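Local atomic coordinates of LacI family transcription regulator (Bifidobacterium animalis subsp. lactis, PDB entry 4O5A), a protein that probably regulates transcription as a LacI-family factor, pairing a DNA-binding domain with a periplasmic-binding-protein-like domain that would sense a small effector. Residues A[194-199]-A[211-216]; A[173-178]-A[282-287]; A[238-243]-A[253-258]. One frame throughout, in Å; residues are numbered along the deposited sequence.

Contact 1 (A[194-199]-A[211-216]); sequences IARVAG and AAFSEI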
# COMPACT_ATOMS: atom_id res chain seq x y z
N ILE A 194 -6.61 -17.99 23.42
CA ILE A 194 -6.33 -17.04 22.35
C ILE A 194 -6.95 -17.49 21.04
O ILE A 194 -7.35 -18.65 20.88
CB ILE A 194 -4.81 -16.79 22.16
CG1 ILE A 194 -4.12 -18.02 21.56
CG2 ILE A 194 -4.15 -16.38 23.48
CD1 ILE A 194 -2.70 -17.76 21.12
N ALA A 195 -7.03 -16.57 20.09
CA ALA A 195 -7.61 -16.90 18.80
C ALA A 195 -6.87 -16.23 17.68
O ALA A 195 -6.15 -15.25 17.89
CB ALA A 195 -9.09 -16.52 18.77
N ARG A 196 -7.02 -16.78 16.48
CA ARG A 196 -6.44 -16.21 15.29
C ARG A 196 -7.54 -15.90 14.30
O ARG A 196 -8.44 -16.71 14.06
CB ARG A 196 -5.48 -17.22 14.64
CG ARG A 196 -4.03 -16.81 14.62
CD ARG A 196 -3.20 -17.82 13.84
NE ARG A 196 -3.06 -17.47 12.43
CZ ARG A 196 -3.08 -18.35 11.43
NH1 ARG A 196 -3.26 -19.64 11.69
NH2 ARG A 196 -2.92 -17.95 10.17
N VAL A 197 -7.47 -14.72 13.72
CA VAL A 197 -8.30 -14.39 12.57
C VAL A 197 -7.39 -14.45 11.35
O VAL A 197 -6.59 -13.55 11.13
CB VAL A 197 -8.93 -13.00 12.75
CG1 VAL A 197 -9.70 -12.58 11.50
CG2 VAL A 197 -9.88 -13.03 13.95
N ALA A 198 -7.52 -15.53 10.58
CA ALA A 198 -6.59 -15.83 9.50
C ALA A 198 -7.15 -15.44 8.14
O ALA A 198 -8.31 -15.06 8.02
CB ALA A 198 -6.26 -17.31 9.52
N GLY A 199 -6.31 -15.54 7.11
CA GLY A 199 -6.75 -15.27 5.75
C GLY A 199 -7.41 -16.51 5.20
O GLY A 199 -7.74 -17.43 5.96
N ALA A 211 -0.36 -25.37 11.75
CA ALA A 211 0.38 -26.43 12.43
C ALA A 211 1.23 -25.86 13.57
O ALA A 211 1.28 -26.44 14.66
CB ALA A 211 1.24 -27.22 11.45
N ALA A 212 1.89 -24.74 13.31
CA ALA A 212 2.70 -24.09 14.33
C ALA A 212 1.86 -23.60 15.50
O ALA A 212 2.20 -23.84 16.66
CB ALA A 212 3.51 -22.94 13.72
N PHE A 213 0.76 -22.91 15.21
CA PHE A 213 -0.13 -22.44 16.28
C PHE A 213 -0.71 -23.58 17.10
O PHE A 213 -0.75 -23.52 18.33
CB PHE A 213 -1.23 -21.52 15.73
CG PHE A 213 -0.88 -20.07 15.82
CD1 PHE A 213 0.01 -19.50 14.93
CD2 PHE A 213 -1.40 -19.28 16.84
CE1 PHE A 213 0.36 -18.16 15.04
CE2 PHE A 213 -1.05 -17.94 16.95
CZ PHE A 213 -0.17 -17.38 16.04
N SER A 214 -1.16 -24.64 16.44
CA SER A 214 -1.72 -25.77 17.15
C SER A 214 -0.68 -26.44 18.04
O SER A 214 -0.97 -26.75 19.20
CB SER A 214 -2.31 -26.79 16.17
OG SER A 214 -3.40 -26.22 15.47
N GLU A 215 0.53 -26.65 17.54
CA GLU A 215 1.53 -27.35 18.33
C GLU A 215 1.96 -26.54 19.55
O GLU A 215 2.03 -27.06 20.67
CB GLU A 215 2.76 -27.70 17.50
CG GLU A 215 3.88 -28.30 18.34
CD GLU A 215 5.18 -28.47 17.58
OE1 GLU A 215 5.99 -27.51 17.56
OE2 GLU A 215 5.39 -29.55 17.00
N ILE A 216 2.28 -25.27 19.33
CA ILE A 216 2.80 -24.43 20.40
C ILE A 216 1.75 -24.18 21.47
O ILE A 216 2.03 -24.33 22.66
CB ILE A 216 3.33 -23.10 19.85
CG1 ILE A 216 4.52 -23.37 18.92
CG2 ILE A 216 3.75 -22.18 20.98
CD1 ILE A 216 4.92 -22.15 18.12
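Arg196, whose aliphatic chain rests on the ring of Phe213, sends NH2 into a salt bridge with Asp256 OD2, an oxygen that also accepts a hydrogen bond from Gly199 N. One carboxylate oxygen thus links the side chain and the backbone of the segment 194-199. Arg196 NH1 makes a further, weak hydrogen bond to Tyr224 OH. No polar bond joins strand and helix; the arginine meets the helix mainly through its CH2 groups. Arg196 CD stands 3.5 Å above the centre of the Phe213 ring, directly on the ring normal, in a CH-pi arrangement. CD is almost equally far from all six ring carbons, and Arg196 CG leans over the rim, 3.9 Å from Phe213 CE2. The arginine chain then bends at chi3 (92°), which turns the guanidinium off the ring centre. Its plane is tilted 33° from the ring. Arg196 CZ is 5.2 Å from the centroid of Phe213, so any cation-pi attraction is weak at most. Ala198 CB packs against one guanidinium face, 3.4 Å from its plane. Ile194 meets Phe213 differently: its CD1 lies at the ring edge, 4.5 Å from Phe213 CE2. Phe213 also meets the ring of Tyr224, Ile254 of strand 252-255, and Ser179 and Ile183 of helix 175-188. Strand 193-197, helix 206-219 and strand 223-224 form a beta-alpha-beta unit. Ile194 and Arg196 face helix 206-219, whereas Ala195 and Val197 pack on helix 233-245.

Contact 2 (A[173-178]-A[282-287]); sequences SDDAAA and ISWGDS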
# COMPACT_ATOMS: atom_id res chain seq x y z
N SER A 173 10.94 -17.78 4.18
CA SER A 173 10.26 -17.17 5.32
C SER A 173 10.23 -18.18 6.46
O SER A 173 10.46 -19.37 6.25
CB SER A 173 8.83 -16.79 4.94
OG SER A 173 8.08 -17.94 4.63
N ASP A 174 9.96 -17.72 7.68
CA ASP A 174 9.84 -18.66 8.78
C ASP A 174 8.60 -18.35 9.60
O ASP A 174 8.70 -17.84 10.71
CB ASP A 174 11.09 -18.65 9.66
CG ASP A 174 11.23 -19.92 10.50
OD1 ASP A 174 10.23 -20.63 10.75
OD2 ASP A 174 12.37 -20.20 10.94
N ASP A 175 7.44 -18.68 9.05
CA ASP A 175 6.20 -18.43 9.77
C ASP A 175 6.09 -19.20 11.09
O ASP A 175 5.48 -18.71 12.03
CB ASP A 175 4.98 -18.72 8.89
CG ASP A 175 4.75 -17.64 7.83
OD1 ASP A 175 5.36 -16.56 7.94
OD2 ASP A 175 3.96 -17.89 6.90
N ALA A 176 6.65 -20.40 11.16
CA ALA A 176 6.60 -21.17 12.41
C ALA A 176 7.36 -20.46 13.52
O ALA A 176 6.89 -20.41 14.67
CB ALA A 176 7.15 -22.57 12.20
N ALA A 177 8.53 -19.91 13.20
CA ALA A 177 9.31 -19.11 14.16
C ALA A 177 8.51 -17.91 14.64
O ALA A 177 8.39 -17.66 15.84
CB ALA A 177 10.64 -18.66 13.55
N ALA A 178 8.00 -17.13 13.69
CA ALA A 178 7.18 -15.96 14.02
C ALA A 178 5.99 -16.33 14.91
O ALA A 178 5.64 -15.59 15.84
CB ALA A 178 6.71 -15.29 12.75
N ILE A 282 -2.73 -8.50 18.36
CA ILE A 282 -1.47 -8.48 17.61
C ILE A 282 -1.79 -8.52 16.11
O ILE A 282 -2.68 -9.25 15.67
CB ILE A 282 -0.59 -9.69 17.98
CG1 ILE A 282 -0.18 -9.60 19.44
CG2 ILE A 282 0.66 -9.76 17.10
CD1 ILE A 282 0.58 -10.82 19.94
N SER A 283 -1.05 -7.72 15.34
CA SER A 283 -1.13 -7.75 13.89
C SER A 283 0.05 -8.53 13.35
O SER A 283 1.18 -8.24 13.72
CB SER A 283 -1.02 -6.33 13.33
OG SER A 283 -0.97 -6.35 11.91
N TRP A 284 -0.21 -9.48 12.46
CA TRP A 284 0.85 -10.20 11.75
C TRP A 284 1.13 -9.35 10.52
O TRP A 284 0.36 -9.39 9.55
CB TRP A 284 0.37 -11.59 11.32
CG TRP A 284 1.46 -12.59 11.09
CD1 TRP A 284 2.71 -12.34 10.65
CD2 TRP A 284 1.38 -14.01 11.32
NE1 TRP A 284 3.44 -13.52 10.58
CE2 TRP A 284 2.64 -14.54 10.99
CE3 TRP A 284 0.38 -14.85 11.78
CZ2 TRP A 284 2.91 -15.92 11.10
CZ3 TRP A 284 0.65 -16.22 11.89
CH2 TRP A 284 1.91 -16.73 11.55
N GLY A 285 2.21 -8.59 10.56
CA GLY A 285 2.48 -7.61 9.51
C GLY A 285 2.38 -6.23 10.12
O GLY A 285 1.50 -5.97 10.93
N ASP A 286 3.30 -5.34 9.76
CA ASP A 286 3.29 -4.02 10.38
C ASP A 286 3.17 -2.92 9.34
O ASP A 286 3.52 -3.10 8.18
CB ASP A 286 4.55 -3.83 11.23
CG ASP A 286 4.43 -2.66 12.21
OD1 ASP A 286 3.29 -2.31 12.59
OD2 ASP A 286 5.48 -2.11 12.60
N SER A 287 2.65 -1.77 9.76
CA SER A 287 2.57 -0.62 8.88
C SER A 287 2.27 0.58 9.76
O SER A 287 2.05 0.42 10.95
CB SER A 287 1.45 -0.77 7.84
OG SER A 287 0.18 -0.65 8.45
O HOH W 1 6.02 -14.04 9.30
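The indole of Trp284 points its benzo edge at the first turn of helix 175-188, and Asp175 stands across that edge. The carboxylate and indole planes are 71° apart. Trp284 CZ2 is the atom that does the touching, 4.0 Å from Asp175 OD1. The backbone carbonyl oxygen, Asp175 O, lies at the ring edge near its plane, 3.9 Å from the same CZ2. Ala178 CB approaches obliquely, 4.2 Å from Trp284 CZ2. The tryptophan reaches the helix with CG anti to the backbone N (chi1 -157°). A water in the indole plane joins the two polar ends: it accepts from Trp284 NE1 at 2.9 Å and donates to Asp175 OD1 at 2.9 Å. The other carboxylate oxygen, OD2, forms a salt bridge with Arg209 NE, and Arg209 also makes a cation-pi contact with Trp284. Trp284 ends strand 280-284; in the periplasmic-binding-protein fold such strand ends face the cleft between the lobes, so the site is consistent with an effector pocket wall, as in relatives. Asp174 is the N-cap of helix 175-188, and its OD1 accepts from Ala177 N at 3.1 Å, with the donor above the carboxylate plane. Ser283 OG, one residue before the tryptophan, donates to Gly285 O, one residue after it, at 2.7 Å and in the carbonyl plane.

Contact 3 (A[238-243]-A[253-258]); sequences EATKRL and IIYDND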
# COMPACT_ATOMS: atom_id res chain seq x y z
N GLU A 238 -16.44 -9.00 11.44
CA GLU A 238 -17.42 -10.07 11.65
C GLU A 238 -16.80 -11.17 12.51
O GLU A 238 -17.42 -11.68 13.46
CB GLU A 238 -17.83 -10.64 10.30
CG GLU A 238 -18.72 -11.86 10.36
CD GLU A 238 -19.11 -12.33 8.97
OE1 GLU A 238 -18.23 -12.84 8.23
OE2 GLU A 238 -20.28 -12.17 8.60
N ALA A 239 -15.58 -11.55 12.16
CA ALA A 239 -14.86 -12.58 12.91
C ALA A 239 -14.63 -12.16 14.36
O ALA A 239 -14.72 -12.97 15.27
CB ALA A 239 -13.52 -12.92 12.23
N THR A 240 -14.31 -10.88 14.57
CA THR A 240 -14.06 -10.39 15.92
C THR A 240 -15.34 -10.40 16.76
O THR A 240 -15.33 -10.85 17.91
CB THR A 240 -13.45 -8.98 15.93
OG1 THR A 240 -12.27 -8.99 15.12
CG2 THR A 240 -13.08 -8.57 17.36
N LYS A 241 -16.43 -9.92 16.19
CA LYS A 241 -17.73 -9.98 16.85
C LYS A 241 -18.05 -11.41 17.27
O LYS A 241 -18.53 -11.66 18.38
CB LYS A 241 -18.83 -9.48 15.91
CG LYS A 241 -18.89 -7.97 15.75
CD LYS A 241 -20.12 -7.58 14.92
CE LYS A 241 -20.25 -6.08 14.79
NZ LYS A 241 -21.61 -5.68 14.30
N ARG A 242 -17.78 -12.36 16.38
CA ARG A 242 -18.03 -13.76 16.68
C ARG A 242 -17.16 -14.26 17.84
O ARG A 242 -17.67 -14.88 18.77
CB ARG A 242 -17.80 -14.62 15.44
CG ARG A 242 -17.93 -16.11 15.67
CD ARG A 242 -17.96 -16.84 14.33
NE ARG A 242 -17.76 -18.28 14.45
CZ ARG A 242 -17.92 -19.12 13.43
NH1 ARG A 242 -18.29 -18.65 12.24
NH2 ARG A 242 -17.74 -20.42 13.60
N LEU A 243 -15.86 -13.97 17.79
CA LEU A 243 -14.95 -14.39 18.87
C LEU A 243 -15.30 -13.77 20.22
O LEU A 243 -15.23 -14.44 21.25
CB LEU A 243 -13.51 -14.08 18.50
CG LEU A 243 -12.98 -14.92 17.33
CD1 LEU A 243 -11.68 -14.35 16.83
CD2 LEU A 243 -12.80 -16.38 17.76
N ILE A 253 -6.32 -11.86 20.50
CA ILE A 253 -6.58 -12.24 19.12
C ILE A 253 -5.42 -11.79 18.25
O ILE A 253 -4.97 -10.64 18.34
CB ILE A 253 -7.91 -11.64 18.60
CG1 ILE A 253 -9.06 -12.14 19.47
CG2 ILE A 253 -8.17 -12.06 17.15
CD1 ILE A 253 -10.38 -11.40 19.22
N ILE A 254 -4.92 -12.71 17.44
CA ILE A 254 -3.88 -12.40 16.45
C ILE A 254 -4.52 -12.34 15.06
O ILE A 254 -5.21 -13.27 14.64
CB ILE A 254 -2.79 -13.48 16.48
CG1 ILE A 254 -2.12 -13.49 17.87
CG2 ILE A 254 -1.76 -13.20 15.40
CD1 ILE A 254 -1.03 -14.53 18.00
N TYR A 255 -4.30 -11.24 14.35
CA TYR A 255 -4.87 -11.07 13.02
C TYR A 255 -3.82 -11.21 11.93
O TYR A 255 -2.71 -10.69 12.07
CB TYR A 255 -5.47 -9.67 12.89
CG TYR A 255 -6.63 -9.45 13.81
CD1 TYR A 255 -7.94 -9.59 13.36
CD2 TYR A 255 -6.43 -9.09 15.14
CE1 TYR A 255 -9.03 -9.38 14.22
CE2 TYR A 255 -7.50 -8.87 16.01
CZ TYR A 255 -8.79 -9.02 15.54
OH TYR A 255 -9.83 -8.83 16.41
N ASP A 256 -4.19 -11.85 10.82
CA ASP A 256 -3.24 -12.07 9.73
C ASP A 256 -2.89 -10.81 8.92
O ASP A 256 -1.99 -10.84 8.10
CB ASP A 256 -3.74 -13.18 8.79
CG ASP A 256 -3.27 -14.57 9.22
OD1 ASP A 256 -2.93 -14.75 10.40
OD2 ASP A 256 -3.27 -15.49 8.37
N ASN A 257 -3.59 -9.70 9.16
CA ASN A 257 -3.12 -8.44 8.58
C ASN A 257 -3.46 -7.24 9.43
O ASN A 257 -4.24 -7.33 10.37
CB ASN A 257 -3.56 -8.25 7.12
CG ASN A 257 -5.05 -7.96 6.96
OD1 ASN A 257 -5.76 -7.73 7.93
ND2 ASN A 257 -5.52 -7.96 5.71
N ASP A 258 -2.87 -6.10 9.07
CA ASP A 258 -3.07 -4.89 9.85
C ASP A 258 -4.49 -4.33 9.82
O ASP A 258 -5.01 -3.91 10.85
CB ASP A 258 -2.05 -3.80 9.43
CG ASP A 258 -2.04 -3.52 7.92
OD1 ASP A 258 -2.86 -4.07 7.14
OD2 ASP A 258 -1.19 -2.70 7.51
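Thr240 and Tyr255 meet through their hydroxyls at the tight part of this contact. Tyr255 OH donates to Thr240 OG1 at 2.8 Å. Thr240 OG1 lies in the plane of the tyrosine ring, at its edge, and the two side chains cross at about a right angle. The same threonine oxygen is hydrogen-bonded to Gly236 O one turn back in the helix, which fixes its rotation. With CG2 anti to the backbone N, the threonine methyl also lies close to the phenol oxygen, 3.4 Å from Tyr255 OH. One face of the Tyr255 ring carries Ile253 CG2, 3.4 Å above its plane and toward the rim. The apolar half is less close: Leu243 CD1 and Ile253 CD1 are 4.0 Å apart, with the two chains oblique. Leu243 is partly exposed, while Thr240, Ile253 and Tyr255 are buried. Helix 238-243 runs nearly antiparallel to strand 253-255, at 166°, with the axes 11.1 Å apart. This is the packing of a helix on the parallel strand that follows it, as in the beta-alpha-beta crossover from strand 223-224 to strand 252-255 in a Rossmann-like lobe.

From the N terminus, contact 2 opens first, at 173-178, and closes last, at 282-287, over 103 residues. Contacts 1 and 3 both fall within that span, one after the other, and neither crosses it. Contact 1 closes a short loop of 11 residues and contact 3 one of nine. All three reach one mixed sheet, through the neighbouring strands 193-197, 252-255 and 280-284. Backbone atoms join them: Val197 N lies 2.8 Å from Ile254 O, and Trp284 N lies 2.8 Å from Tyr255 O, both probable hydrogen bonds. Helices 175-188 and 206-219 pack together on one face of the sheet, and helix 233-245 lies on the other.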